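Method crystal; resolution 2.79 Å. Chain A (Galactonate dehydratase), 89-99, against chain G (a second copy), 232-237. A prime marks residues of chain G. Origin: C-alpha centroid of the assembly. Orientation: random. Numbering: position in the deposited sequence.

Chain A 89-99: MYRRSMDYARS
Chain G 232-237: SPEDYD

How are the two backbones arranged where these copies of galactonate dehydratase meet? Chain A is helical over residues 89-93, in a helix that begins earlier in the chain, where Ser93 N bonds to Met89 O at 2.9 Å; Met94 N likewise reaches Tyr90 O at 2.8 Å. By Ala97 (phi/psi -127/-103) the chain is loop, and Arg98 adopts a positive phi (76/-45). Chain G presents a type I beta turn from Ser232′ to Asp235′, with Pro233′ at -59/-9 and Glu234′ at -91/-23, closed by Asp235′ N to Ser232′ O at 2.8 Å. Asp235′ (-85/66, chi1 t) then caps the helix that starts at Tyr236′. The backbones stay well apart: the nearest CA atoms, those of Arg98 and Glu234′, are 8.7 Å from each other, so side chains span most of the gap. Together the stretches bury 319 Å².

What carries the charge pairing? Arg98 points its CA-to-CB bond toward chain G and extends with chi1 m (-62°), chi2 t (-169°) and chi3 p (57°). Its NH1 forms a salt bridge with Glu234′, NH1 to OE2 at 2.9 Å. Glu234′ leaves its backbone sideways, with chi1 off the wells at -129°, chi2 p (69°) and chi3 75°, and its end comes nearer to chain A. Its carboxylate carbon CD lies over one face of the guanidinium, so the opposite charges meet across that face rather than in a coplanar, two-pronged pairing. The other carboxylate oxygen, OE1, lies 3.8 Å from the OH of Tyr90, whose side chain (chi1 t, chi2 81°) starts sideways but ends nearer the turn.

Which neutral polar groups complete the surroundings of Arg98? NH1 also donates a hydrogen bond to the OH of Tyr236′, at 2.9 Å with an N-H...acceptor angle of 150°. That hydroxyl sits at the guanidinium edge, near its plane, where an N-H can point at it; the tyrosine reaches this position with chi1 m (-61°) and chi2 -71°. Arg98 NH2 lies 3.3 Å from the carbonyl O of Pro233′, oblique to the guanidinium plane, and is hydrogen-bonded elsewhere in the structure. A water adds a second link between the same two residues as the salt bridge: it donates to Arg98 O at 3.0 Å and, weakly, to Glu234′ OE2 at 3.4 Å.

Where do the stretches pack without polar bonding? Met94 and Pro233′ both direct CA-to-CB toward the other stretch, and their apolar side chains touch at 3.9 Å between Met94 SD and Pro233′ CD. Met94 reaches there with chi1 t (177°), chi2 off at -118° and chi3 m (-71°), while the proline ring is puckered C-gamma endo. Pro233′ also packs against the arginine, its CB 3.5 Å from Arg98 NH2. The proline ring thus packs against both the thioether of Met94 and the guanidinium of Arg98.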

# COMPACT_ATOMS: atom_id res chain seq x y z
N MET A 89 16.28 26.24 -21.03
CA MET A 89 15.36 25.61 -21.98
C MET A 89 14.24 24.92 -21.24
O MET A 89 13.10 25.03 -21.67
CB MET A 89 16.11 24.59 -22.84
CG MET A 89 17.03 25.22 -23.87
SD MET A 89 17.60 23.95 -25.01
CE MET A 89 18.94 23.27 -24.12
N TYR A 90 14.55 24.24 -20.12
CA TYR A 90 13.54 23.57 -19.29
C TYR A 90 12.61 24.60 -18.67
O TYR A 90 11.42 24.53 -18.94
CB TYR A 90 14.17 22.68 -18.21
CG TYR A 90 13.15 21.89 -17.42
CD1 TYR A 90 12.60 20.71 -17.92
CD2 TYR A 90 12.73 22.31 -16.16
CE1 TYR A 90 11.65 19.98 -17.20
CE2 TYR A 90 11.77 21.61 -15.44
CZ TYR A 90 11.24 20.44 -15.96
OH TYR A 90 10.32 19.73 -15.22
N ARG A 91 13.14 25.60 -17.92
CA ARG A 91 12.33 26.68 -17.33
C ARG A 91 11.39 27.32 -18.35
O ARG A 91 10.23 27.60 -18.02
CB ARG A 91 13.21 27.75 -16.64
CG ARG A 91 13.69 27.39 -15.23
CD ARG A 91 12.67 27.70 -14.12
NE ARG A 91 12.69 29.10 -13.68
CZ ARG A 91 12.19 29.53 -12.51
NH1 ARG A 91 11.66 28.67 -11.65
NH2 ARG A 91 12.25 30.82 -12.20
N ARG A 92 11.84 27.46 -19.61
CA ARG A 92 11.05 28.03 -20.70
C ARG A 92 9.96 27.08 -21.22
O ARG A 92 8.83 27.52 -21.46
CB ARG A 92 11.96 28.50 -21.87
CG ARG A 92 12.99 29.58 -21.55
CD ARG A 92 12.47 31.01 -21.46
NE ARG A 92 13.52 31.92 -20.99
CZ ARG A 92 13.50 33.24 -21.08
NH1 ARG A 92 12.47 33.86 -21.65
NH2 ARG A 92 14.51 33.96 -20.61
N SER A 93 10.30 25.78 -21.42
CA SER A 93 9.39 24.80 -22.03
C SER A 93 8.46 23.97 -21.10
O SER A 93 7.43 23.54 -21.59
CB SER A 93 10.17 23.82 -22.91
OG SER A 93 10.78 22.79 -22.15
N MET A 94 8.85 23.72 -19.83
CA MET A 94 8.14 22.91 -18.81
C MET A 94 6.58 22.99 -18.85
O MET A 94 5.93 21.94 -18.86
CB MET A 94 8.67 23.26 -17.41
CG MET A 94 7.97 22.56 -16.27
SD MET A 94 7.17 23.75 -15.19
CE MET A 94 8.60 24.51 -14.41
N ASP A 95 6.00 24.22 -18.86
CA ASP A 95 4.55 24.48 -18.92
C ASP A 95 3.87 23.92 -20.20
O ASP A 95 2.69 23.59 -20.16
CB ASP A 95 4.24 26.00 -18.77
CG ASP A 95 5.44 26.89 -18.46
OD1 ASP A 95 6.04 26.72 -17.38
OD2 ASP A 95 5.77 27.76 -19.29
N TYR A 96 4.64 23.83 -21.31
CA TYR A 96 4.18 23.37 -22.64
C TYR A 96 4.98 22.16 -23.20
O TYR A 96 4.93 21.90 -24.40
CB TYR A 96 4.23 24.54 -23.66
CG TYR A 96 4.03 25.92 -23.09
CD1 TYR A 96 2.77 26.38 -22.75
CD2 TYR A 96 5.11 26.80 -22.96
CE1 TYR A 96 2.57 27.67 -22.24
CE2 TYR A 96 4.93 28.09 -22.46
CZ TYR A 96 3.66 28.52 -22.10
OH TYR A 96 3.46 29.78 -21.60
N ALA A 97 5.74 21.44 -22.35
CA ALA A 97 6.53 20.31 -22.82
C ALA A 97 6.27 19.03 -22.02
O ALA A 97 5.22 18.40 -22.25
CB ALA A 97 8.01 20.66 -22.85
N ARG A 98 7.18 18.64 -21.08
CA ARG A 98 7.09 17.42 -20.25
C ARG A 98 7.46 16.16 -21.05
O ARG A 98 8.21 15.31 -20.56
CB ARG A 98 5.72 17.26 -19.55
CG ARG A 98 5.37 18.37 -18.57
CD ARG A 98 4.15 18.03 -17.74
NE ARG A 98 4.30 16.79 -16.98
CZ ARG A 98 3.59 16.47 -15.91
NH1 ARG A 98 3.80 15.32 -15.27
NH2 ARG A 98 2.66 17.30 -15.44
N SER A 99 6.92 16.05 -22.28
CA SER A 99 7.17 14.97 -23.21
C SER A 99 7.21 15.50 -24.65
O SER A 99 7.08 16.71 -24.90
CB SER A 99 6.12 13.87 -23.07
OG SER A 99 6.54 12.82 -22.21
N SER G 232 5.78 22.57 -8.80
CA SER G 232 6.07 21.97 -10.10
C SER G 232 4.98 20.94 -10.50
O SER G 232 4.64 20.10 -9.67
CB SER G 232 7.44 21.28 -10.05
OG SER G 232 7.70 20.49 -11.20
N PRO G 233 4.45 20.95 -11.75
CA PRO G 233 3.46 19.92 -12.14
C PRO G 233 3.99 18.47 -12.03
O PRO G 233 3.24 17.50 -12.15
CB PRO G 233 3.15 20.28 -13.61
CG PRO G 233 4.31 21.10 -14.07
CD PRO G 233 4.73 21.88 -12.87
N GLU G 234 5.29 18.36 -11.77
CA GLU G 234 6.05 17.13 -11.61
C GLU G 234 6.10 16.68 -10.13
O GLU G 234 6.30 15.48 -9.86
CB GLU G 234 7.45 17.41 -12.14
CG GLU G 234 7.92 16.37 -13.11
CD GLU G 234 7.31 16.24 -14.49
OE1 GLU G 234 7.62 17.08 -15.36
OE2 GLU G 234 6.69 15.18 -14.75
N ASP G 235 5.89 17.64 -9.19
CA ASP G 235 5.87 17.46 -7.73
C ASP G 235 4.49 17.02 -7.23
O ASP G 235 3.83 17.77 -6.50
CB ASP G 235 6.32 18.77 -7.05
CG ASP G 235 6.65 18.70 -5.55
OD1 ASP G 235 6.78 17.56 -5.01
OD2 ASP G 235 6.82 19.78 -4.94
N TYR G 236 4.05 15.80 -7.60
CA TYR G 236 2.75 15.26 -7.18
C TYR G 236 2.66 15.10 -5.66
O TYR G 236 1.64 15.48 -5.07
CB TYR G 236 2.46 13.93 -7.86
CG TYR G 236 2.38 13.97 -9.37
CD1 TYR G 236 1.31 14.59 -10.01
CD2 TYR G 236 3.31 13.30 -10.15
CE1 TYR G 236 1.20 14.58 -11.40
CE2 TYR G 236 3.21 13.27 -11.54
CZ TYR G 236 2.15 13.91 -12.16
OH TYR G 236 2.06 13.86 -13.53
N ASP G 237 3.72 14.57 -5.02
CA ASP G 237 3.79 14.39 -3.57
C ASP G 237 3.74 15.74 -2.86
O ASP G 237 3.22 15.81 -1.75
CB ASP G 237 5.02 13.58 -3.15
CG ASP G 237 4.99 12.08 -3.49
OD1 ASP G 237 3.97 11.61 -4.02
OD2 ASP G 237 5.99 11.38 -3.19
O HOH W 1 7.56 14.11 -17.85